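Local coordinates for protein epsin 1 (Danio rerio, PDB 5LP0) that probably binds membranes rich in phosphatidylinositol 4,5-bisphosphate through its ENTH domain, altering their curvature and promoting clathrin-coated invaginations during endocytosis, at residues I10-A15 and S42-M47; W49-D54 and W59-K64; Y71-K74 and R79-Q82. One frame throughout, in Å; residues are numbered along the deposited sequence.

Interaction 1 (I10-A15 and S42-M47); sequences IKVREA and SEIMSM
Val12 and Met47 meet where helix 8-15, the first helix of this ENTH structure, lies on helix 38-51. Helix 8-15 opens the compact helical array and carries Arg13, a probable phosphoinositide ligand. The two short segments run in roughly the same direction, their axes 9.1 Å apart at closest and inclined by 32°.

The tight part is wholly apolar. The branched side chain of Val12 spreads over two partners one helical turn apart: its CG1 presses on Met47 CG at 3.5 Å, while its CG2 meets Ile44 CG2 at 3.8 Å. Compact beta-branched Val12 and Ile44 suit the narrow gap, and the unbranched Met47 supplies the longer reach. Leu68 of helix 59-75 packs on Val12, and Ile31 of helix 25-34 on Ile44.

Toward solvent the contact becomes looser. Arg13 sends its extended chain out across the end of Met47, nearly at right angles, and its NH2 forms a salt bridge with Glu9 on the same helix. Met47 CG is anti to the backbone N (chi1 -166°), and the bends beyond carry the sulfur to the guanidinium. Cutting Met47 back to an alanine is likely to open a gap beside Val12 CG1 and strip the sulfur from the Arg13 head, leaving Glu9 to hold it. The sulfur lies against one guanidinium face, offset toward its rim, with Met47 SD 3.6 Å from Arg13 NE.

Interaction 2 (W49-D54 and W59-K64); sequences WKRLND and WRHVYK
The His61 ring is held at once over a face and at an edge, with Arg51 laid flat on the face and Asp54 bonded at the edge. The guanidinium of Arg51 and the imidazole of His61 are almost parallel, 8° between planes and 3.9 Å between centres. The long arginine chain reaches this position by a bend about CB-CG (chi2 -81°), which also brings Arg51 CD over the ring as a CH-pi contact, 3.5 Å from His61 CG. At the edge, His61 ND1 donates to Asp54 OD1 at 2.6 Å with an N-H...O angle of 159°. The oxygen lies close to the ring plane and is met on its anti side, though the approach is tilted out of the carboxylate plane. Bond and stack together restrain the rotation of the ring. The carboxylate would probably favour a protonated imidazole, an effect the stacked Arg51 cation would oppose.

These residues stand at the corner between two consecutive helices of the ENTH helical array, where helix 38-51 passes through a type I beta turn, Arg51 to Asp54, toward helix 59-75. Arg51 and His61 probably both bind the phosphoinositide head group, together with Arg13 and Asn18, and two basic groups brought together suit a pocket for phosphates. Arg51 NH1 is hydrogen-bonded to Thr16 OG1.

Behind the polar cluster, Val62 fills the inside of the corner. Its CG2 lies 3.2 Å from Asp54 O and 3.5 Å from Arg51 O, and the buried Leu52 brings CD2 to 3.6 Å from Val62 O.

Interaction 3 (Y71-K74 and R79-Q82); sequences YLIK and RVAQ
Val80 points at the backbone between Leu72 and Ile73 and makes most of the apolar contact. Its CG1, anti to the backbone N (chi1 177°), touches Leu72 CB at 3.8 Å and Ile73 CG1 at 4.0 Å, with the Ile73 side chain crossing it at about a right angle. The same methyl also rests on the backbone itself, 3.7 Å from Ile73 N. One residue on, Ala81 CB meets Ile73 CG2 at 4.0 Å. A single methyl suits this position, because here the CA atoms of Ile73 and Ala81 come within 4.9 Å.

The contact joins the last turns of helix 59-75 to the first turns of helix 78-86, consecutive helices that turn a corner in the all-helical, solenoid-like ENTH fold. Its apolar residues also face other helices: Val80 packs on Phe41 and Met45, Leu72 on Ile31, and Ile73 on Leu118 and Leu128.

The polar link is made by water. One molecule donates to Ile73 O at 2.8 Å and accepts from Ala81 N at 2.9 Å, joining a carbonyl near the end of one helix to an N-H near the start of the next.

In the fold
From the N terminus, interaction 1 closes the longest loop, bringing helix 8-15 onto helix 38-51 with helix 25-34 in between. Interaction 2 then closes the short connection from helix 38-51 to helix 59-75, and interaction 3 the shorter linker from helix 59-75 to helix 78-86. The three follow in series, neither nested nor crossed. Helix 38-51 serves the first two and helix 59-75 the last two. Interactions 1 and 2 adjoin at the probable lipid site, where Arg51 NH1 forms a weak hydrogen bond with Arg13 O. Interactions 1 and 3 meet in the core through Ile44 and Leu72. Interactions 2 and 3 lie on opposite sides of the chain's centre, their own centres about 17 Å apart.

Interaction 1 (I10-A15 and S42-M47)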
loop_
_atom_site.group_PDB
_atom_site.type_symbol
_atom_site.label_atom_id
_atom_site.label_comp_id
_atom_site.label_asym_id
_atom_site.label_seq_id
_atom_site.Cartn_x
_atom_site.Cartn_y
_atom_site.Cartn_z
ATOM N N ILE A 10 10.121 8.316 -4.474
ATOM C CA ILE A 10 9.892 9.424 -3.568
ATOM C C ILE A 10 8.399 9.604 -3.247
ATOM O O ILE A 10 8.049 9.834 -2.094
ATOM C CB ILE A 10 10.546 10.706 -4.134
ATOM C CG1 ILE A 10 12.063 10.578 -3.963
ATOM C CG2 ILE A 10 10.036 11.939 -3.429
ATOM C CD1 ILE A 10 12.852 11.529 -4.815
ATOM N N LYS A 11 7.526 9.483 -4.248
ATOM C CA LYS A 11 6.092 9.628 -4.007
ATOM C C LYS A 11 5.587 8.531 -3.059
ATOM O O LYS A 11 4.781 8.785 -2.165
ATOM C CB LYS A 11 5.325 9.594 -5.335
ATOM C CG LYS A 11 5.444 10.901 -6.107
ATOM C CD LYS A 11 4.761 10.827 -7.460
ATOM C CE LYS A 11 4.843 12.143 -8.230
ATOM N NZ LYS A 11 4.239 13.283 -7.468
ATOM N N VAL A 12 6.035 7.302 -3.263
ATOM C CA VAL A 12 5.669 6.222 -2.349
ATOM C C VAL A 12 6.151 6.505 -0.914
ATOM O O VAL A 12 5.397 6.328 0.061
ATOM C CB VAL A 12 6.240 4.876 -2.818
ATOM C CG1 VAL A 12 6.009 3.821 -1.762
ATOM C CG2 VAL A 12 5.625 4.457 -4.138
ATOM N N ARG A 13 7.383 6.994 -0.778
ATOM C CA ARG A 13 7.919 7.302 0.552
ATOM C C ARG A 13 7.051 8.345 1.241
ATOM O O ARG A 13 6.705 8.210 2.410
ATOM C CB ARG A 13 9.363 7.811 0.473
ATOM C CG ARG A 13 10.355 6.733 0.209
ATOM C CD ARG A 13 11.749 7.299 -0.066
ATOM N NE ARG A 13 12.703 6.217 -0.264
ATOM C CZ ARG A 13 13.339 5.584 0.715
ATOM N NH1 ARG A 13 13.141 5.940 1.980
ATOM N NH2 ARG A 13 14.179 4.597 0.425
ATOM N N GLU A 14 6.680 9.379 0.505
ATOM C CA GLU A 14 5.856 10.441 1.040
ATOM C C GLU A 14 4.504 9.894 1.485
ATOM O O GLU A 14 4.007 10.253 2.533
ATOM C CB GLU A 14 5.653 11.517 -0.024
ATOM C CG GLU A 14 4.704 12.604 0.418
ATOM C CD GLU A 14 5.273 13.446 1.534
ATOM O OE1 GLU A 14 6.509 13.665 1.534
ATOM O OE2 GLU A 14 4.492 13.871 2.424
ATOM N N ALA A 15 3.927 9.015 0.668
ATOM C CA ALA A 15 2.621 8.444 0.931
ATOM C C ALA A 15 2.636 7.515 2.140
ATOM O O ALA A 15 1.589 7.211 2.699
ATOM C CB ALA A 15 2.105 7.686 -0.305
ATOM N N SER A 42 7.946 -1.001 -11.171
ATOM C CA SER A 42 8.957 -1.676 -10.375
ATOM C C SER A 42 9.461 -0.835 -9.200
ATOM O O SER A 42 9.673 -1.373 -8.088
ATOM C CB SER A 42 10.110 -2.127 -11.235
ATOM O OG SER A 42 9.717 -3.280 -11.933
ATOM N N GLU A 43 9.714 0.447 -9.454
ATOM C CA GLU A 43 10.151 1.358 -8.377
ATOM C C GLU A 43 9.106 1.452 -7.253
ATOM O O GLU A 43 9.437 1.438 -6.044
ATOM C CB GLU A 43 10.458 2.752 -8.944
ATOM C CG GLU A 43 11.641 2.795 -9.918
ATOM C CD GLU A 43 11.686 4.073 -10.769
ATOM O OE1 GLU A 43 10.670 4.804 -10.841
ATOM O OE2 GLU A 43 12.756 4.353 -11.369
ATOM N N ILE A 44 7.832 1.498 -7.634
ATOM C CA ILE A 44 6.736 1.728 -6.696
ATOM C C ILE A 44 6.601 0.486 -5.842
ATOM O O ILE A 44 6.617 0.555 -4.620
ATOM C CB ILE A 44 5.427 2.015 -7.455
ATOM C CG1 ILE A 44 5.471 3.430 -8.004
ATOM C CG2 ILE A 44 4.174 1.819 -6.535
ATOM C CD1 ILE A 44 4.447 3.702 -9.088
ATOM N N MET A 45 6.540 -0.663 -6.464
ATOM C CA MET A 45 6.262 -1.882 -5.751
ATOM C C MET A 45 7.418 -2.210 -4.825
ATOM O O MET A 45 7.198 -2.623 -3.679
ATOM C CB MET A 45 5.997 -3.023 -6.715
ATOM C CG MET A 45 4.697 -2.830 -7.480
ATOM S SD MET A 45 3.162 -2.711 -6.517
ATOM C CE MET A 45 2.958 -4.419 -5.992
ATOM N N SER A 46 8.648 -1.982 -5.259
ATOM C CA SER A 46 9.779 -2.283 -4.400
ATOM C C SER A 46 9.676 -1.450 -3.125
ATOM O O SER A 46 9.863 -1.980 -2.003
ATOM C CB SER A 46 11.089 -1.982 -5.129
ATOM O OG SER A 46 12.165 -2.182 -4.245
ATOM N N MET A 47 9.401 -0.156 -3.283
ATOM C CA MET A 47 9.301 0.721 -2.125
ATOM C C MET A 47 8.128 0.342 -1.217
ATOM O O MET A 47 8.232 0.403 0.006
ATOM C CB MET A 47 9.220 2.181 -2.568
ATOM C CG MET A 47 9.446 3.157 -1.414
ATOM S SD MET A 47 11.139 3.048 -0.756
ATOM C CE MET A 47 10.865 2.754 0.991
#

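Interaction 2 (W49-D54 and W59-K64)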
loop_
_atom_site.group_PDB
_atom_site.type_symbol
_atom_site.label_atom_id
_atom_site.label_comp_id
_atom_site.label_asym_id
_atom_site.label_seq_id
_atom_site.Cartn_x
_atom_site.Cartn_y
_atom_site.Cartn_z
ATOM N N TRP A 49 6.804 -2.723 -0.741
ATOM C CA TRP A 49 7.204 -3.930 -0.016
ATOM C C TRP A 49 8.224 -3.618 1.071
ATOM O O TRP A 49 8.156 -4.202 2.171
ATOM C CB TRP A 49 7.733 -5.024 -0.958
ATOM C CG TRP A 49 6.720 -5.576 -1.939
ATOM C CD1 TRP A 49 6.816 -5.560 -3.304
ATOM C CD2 TRP A 49 5.477 -6.240 -1.636
ATOM N NE1 TRP A 49 5.715 -6.152 -3.855
ATOM C CE2 TRP A 49 4.872 -6.573 -2.863
ATOM C CE3 TRP A 49 4.824 -6.584 -0.447
ATOM C CZ2 TRP A 49 3.631 -7.225 -2.944
ATOM C CZ3 TRP A 49 3.598 -7.225 -0.518
ATOM C CH2 TRP A 49 3.012 -7.550 -1.764
ATOM N N LYS A 50 9.123 -2.672 0.821
ATOM C CA LYS A 50 10.065 -2.260 1.853
ATOM C C LYS A 50 9.333 -1.648 3.041
ATOM O O LYS A 50 9.603 -1.998 4.189
ATOM C CB LYS A 50 11.060 -1.257 1.298
ATOM C CG LYS A 50 12.129 -1.887 0.400
ATOM C CD LYS A 50 13.110 -0.839 -0.142
ATOM C CE LYS A 50 14.132 -1.454 -1.127
ATOM N NZ LYS A 50 14.944 -0.390 -1.771
ATOM N N ARG A 51 8.382 -0.753 2.791
ATOM C CA ARG A 51 7.665 -0.104 3.878
ATOM C C ARG A 51 6.817 -1.131 4.636
ATOM O O ARG A 51 6.686 -1.049 5.851
ATOM C CB ARG A 51 6.806 1.047 3.331
ATOM C CG ARG A 51 7.653 2.268 2.875
ATOM C CD ARG A 51 8.028 3.097 4.110
ATOM N NE ARG A 51 9.254 3.914 4.067
ATOM C CZ ARG A 51 9.286 5.246 4.000
ATOM N NH1 ARG A 51 8.175 5.944 3.843
ATOM N NH2 ARG A 51 10.445 5.893 4.036
ATOM N N LEU A 52 6.303 -2.137 3.932
ATOM C CA LEU A 52 5.523 -3.204 4.542
ATOM C C LEU A 52 6.366 -4.142 5.416
ATOM O O LEU A 52 5.810 -4.956 6.159
ATOM C CB LEU A 52 4.819 -4.032 3.454
ATOM C CG LEU A 52 3.611 -3.371 2.782
ATOM C CD1 LEU A 52 3.164 -4.208 1.605
ATOM C CD2 LEU A 52 2.430 -3.152 3.737
ATOM N N ASN A 53 7.686 -4.000 5.332
ATOM C CA ASN A 53 8.637 -4.846 6.055
ATOM C C ASN A 53 9.391 -4.072 7.149
ATOM O O ASN A 53 10.385 -4.563 7.686
ATOM C CB ASN A 53 9.643 -5.405 5.029
ATOM C CG ASN A 53 10.460 -6.568 5.556
ATOM O OD1 ASN A 53 9.976 -7.395 6.338
ATOM N ND2 ASN A 53 11.710 -6.646 5.116
ATOM N N ASP A 54 8.911 -2.883 7.488
ATOM C CA ASP A 54 9.396 -2.127 8.653
ATOM C C ASP A 54 8.711 -2.605 9.939
ATOM O O ASP A 54 7.768 -3.411 9.896
ATOM C CB ASP A 54 9.193 -0.628 8.417
ATOM C CG ASP A 54 10.240 -0.035 7.480
ATOM O OD1 ASP A 54 10.009 1.088 6.983
ATOM O OD2 ASP A 54 11.288 -0.678 7.261
ATOM N N TRP A 59 5.980 1.495 12.661
ATOM C CA TRP A 59 4.733 0.794 12.350
ATOM C C TRP A 59 3.825 1.536 11.366
ATOM O O TRP A 59 3.122 0.896 10.554
ATOM C CB TRP A 59 3.942 0.497 13.617
ATOM C CG TRP A 59 3.357 1.718 14.243
ATOM C CD1 TRP A 59 3.938 2.523 15.194
ATOM C CD2 TRP A 59 2.067 2.277 13.980
ATOM N NE1 TRP A 59 3.092 3.551 15.510
ATOM C CE2 TRP A 59 1.932 3.418 14.794
ATOM C CE3 TRP A 59 1.006 1.917 13.135
ATOM C CZ2 TRP A 59 0.786 4.212 14.782
ATOM C CZ3 TRP A 59 -0.131 2.710 13.125
ATOM C CH2 TRP A 59 -0.236 3.836 13.951
ATOM N N ARG A 60 3.827 2.871 11.390
ATOM C CA ARG A 60 2.915 3.602 10.517
ATOM C C ARG A 60 3.360 3.463 9.045
ATOM O O ARG A 60 2.542 3.572 8.147
ATOM C CB ARG A 60 2.794 5.074 10.897
ATOM C CG ARG A 60 1.432 5.623 10.503
ATOM C CD ARG A 60 1.334 7.119 10.713
ATOM N NE ARG A 60 1.654 7.483 12.089
ATOM C CZ ARG A 60 0.766 7.582 13.071
ATOM N NH1 ARG A 60 -0.521 7.345 12.845
ATOM N NH2 ARG A 60 1.172 7.921 14.290
ATOM N N HIS A 61 4.641 3.194 8.800
ATOM C CA HIS A 61 5.105 2.860 7.450
ATOM C C HIS A 61 4.309 1.676 6.965
ATOM O O HIS A 61 3.881 1.644 5.814
ATOM C CB HIS A 61 6.582 2.442 7.442
ATOM C CG HIS A 61 7.549 3.575 7.584
ATOM N ND1 HIS A 61 8.911 3.371 7.651
ATOM C CD2 HIS A 61 7.357 4.912 7.686
ATOM C CE1 HIS A 61 9.521 4.539 7.770
ATOM N NE2 HIS A 61 8.606 5.488 7.771
ATOM N N VAL A 62 4.113 0.693 7.837
ATOM C CA VAL A 62 3.481 -0.564 7.436
ATOM C C VAL A 62 1.987 -0.324 7.238
ATOM O O VAL A 62 1.390 -0.729 6.233
ATOM C CB VAL A 62 3.673 -1.658 8.538
ATOM C CG1 VAL A 62 3.032 -2.986 8.102
ATOM C CG2 VAL A 62 5.145 -1.873 8.868
ATOM N N TYR A 63 1.369 0.368 8.187
ATOM C CA TYR A 63 -0.060 0.666 8.104
ATOM C C TYR A 63 -0.389 1.473 6.838
ATOM O O TYR A 63 -1.266 1.091 6.052
ATOM C CB TYR A 63 -0.465 1.427 9.360
ATOM C CG TYR A 63 -1.944 1.679 9.488
ATOM C CD1 TYR A 63 -2.810 0.673 9.885
ATOM C CD2 TYR A 63 -2.474 2.935 9.216
ATOM C CE1 TYR A 63 -4.163 0.908 10.019
ATOM C CE2 TYR A 63 -3.821 3.174 9.340
ATOM C CZ TYR A 63 -4.661 2.156 9.740
ATOM O OH TYR A 63 -6.011 2.408 9.871
ATOM N N LYS A 64 0.344 2.570 6.614
ATOM C CA LYS A 64 0.102 3.429 5.448
ATOM C C LYS A 64 0.468 2.747 4.115
ATOM O O LYS A 64 -0.194 2.971 3.094
ATOM C CB LYS A 64 0.811 4.775 5.620
ATOM C CG LYS A 64 0.157 5.627 6.717
ATOM C CD LYS A 64 0.958 6.862 7.146
ATOM C CE LYS A 64 0.892 7.949 6.085
ATOM N NZ LYS A 64 1.695 9.131 6.516
#

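Interaction 3 (Y71-K74 and R79-Q82)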
loop_
_atom_site.group_PDB
_atom_site.type_symbol
_atom_site.label_atom_id
_atom_site.label_comp_id
_atom_site.label_asym_id
_atom_site.label_seq_id
_atom_site.Cartn_x
_atom_site.Cartn_y
_atom_site.Cartn_z
ATOM N N TYR A 71 -5.230 0.804 -2.250
ATOM C CA TYR A 71 -5.631 1.776 -3.261
ATOM C C TYR A 71 -5.084 1.391 -4.643
ATOM O O TYR A 71 -5.784 1.486 -5.651
ATOM C CB TYR A 71 -5.137 3.164 -2.868
ATOM C CG TYR A 71 -5.587 4.254 -3.818
ATOM C CD1 TYR A 71 -6.742 4.953 -3.580
ATOM C CD2 TYR A 71 -4.851 4.573 -4.947
ATOM C CE1 TYR A 71 -7.150 5.959 -4.417
ATOM C CE2 TYR A 71 -5.269 5.569 -5.818
ATOM C CZ TYR A 71 -6.426 6.248 -5.550
ATOM O OH TYR A 71 -6.858 7.242 -6.390
ATOM N N LEU A 72 -3.832 0.947 -4.713
ATOM C CA LEU A 72 -3.227 0.571 -5.991
ATOM C C LEU A 72 -3.803 -0.727 -6.555
ATOM O O LEU A 72 -3.965 -0.883 -7.769
ATOM C CB LEU A 72 -1.721 0.438 -5.799
ATOM C CG LEU A 72 -0.950 1.688 -5.385
ATOM C CD1 LEU A 72 0.548 1.363 -5.271
ATOM C CD2 LEU A 72 -1.176 2.860 -6.350
ATOM N N ILE A 73 -4.122 -1.671 -5.689
ATOM C CA ILE A 73 -4.795 -2.899 -6.098
ATOM C C ILE A 73 -6.124 -2.570 -6.783
ATOM O O ILE A 73 -6.450 -3.155 -7.829
ATOM C CB ILE A 73 -5.058 -3.806 -4.873
ATOM C CG1 ILE A 73 -3.762 -4.497 -4.427
ATOM C CG2 ILE A 73 -6.152 -4.829 -5.153
ATOM C CD1 ILE A 73 -3.796 -4.985 -2.967
ATOM N N LYS A 74 -6.862 -1.621 -6.228
ATOM C CA LYS A 74 -8.207 -1.298 -6.718
ATOM C C LYS A 74 -8.212 -0.279 -7.856
ATOM O O LYS A 74 -9.125 -0.274 -8.681
ATOM C CB LYS A 74 -9.055 -0.757 -5.573
ATOM C CG LYS A 74 -9.357 -1.762 -4.480
ATOM C CD LYS A 74 -10.158 -1.118 -3.373
ATOM C CE LYS A 74 -10.440 -2.125 -2.294
ATOM N NZ LYS A 74 -11.285 -1.546 -1.201
ATOM N N ARG A 79 -1.574 -5.373 -12.803
ATOM C CA ARG A 79 -0.299 -5.981 -12.419
ATOM C C ARG A 79 -0.031 -5.823 -10.930
ATOM O O ARG A 79 0.712 -6.605 -10.361
ATOM C CB ARG A 79 0.867 -5.357 -13.194
ATOM C CG ARG A 79 0.861 -5.623 -14.704
ATOM C CD ARG A 79 2.175 -5.171 -15.394
ATOM N NE ARG A 79 3.313 -5.961 -14.917
ATOM C CZ ARG A 79 4.502 -5.461 -14.586
ATOM N NH1 ARG A 79 4.745 -4.161 -14.686
ATOM N NH2 ARG A 79 5.461 -6.268 -14.152
ATOM N N VAL A 80 -0.616 -4.804 -10.316
ATOM C CA VAL A 80 -0.446 -4.598 -8.874
ATOM C C VAL A 80 -1.043 -5.777 -8.095
ATOM O O VAL A 80 -0.349 -6.429 -7.293
ATOM C CB VAL A 80 -1.078 -3.277 -8.387
ATOM C CG1 VAL A 80 -0.932 -3.161 -6.843
ATOM C CG2 VAL A 80 -0.429 -2.067 -9.066
ATOM N N ALA A 81 -2.326 -6.057 -8.328
ATOM C CA ALA A 81 -3.003 -7.144 -7.619
ATOM C C ALA A 81 -2.316 -8.477 -7.915
ATOM O O ALA A 81 -2.188 -9.342 -7.056
ATOM C CB ALA A 81 -4.497 -7.191 -7.988
ATOM N N GLN A 82 -1.875 -8.655 -9.151
ATOM C CA GLN A 82 -1.203 -9.882 -9.512
ATOM C C GLN A 82 0.069 -10.068 -8.709
ATOM O O GLN A 82 0.320 -11.161 -8.196
ATOM C CB GLN A 82 -0.844 -9.879 -11.001
ATOM C CG GLN A 82 -0.585 -11.268 -11.561
ATOM C CD GLN A 82 0.788 -11.833 -11.223
ATOM O OE1 GLN A 82 1.724 -11.098 -10.869
ATOM N NE2 GLN A 82 0.920 -13.163 -11.351
HETATM O O HOH W 1 -4.423 -4.311 -9.443
#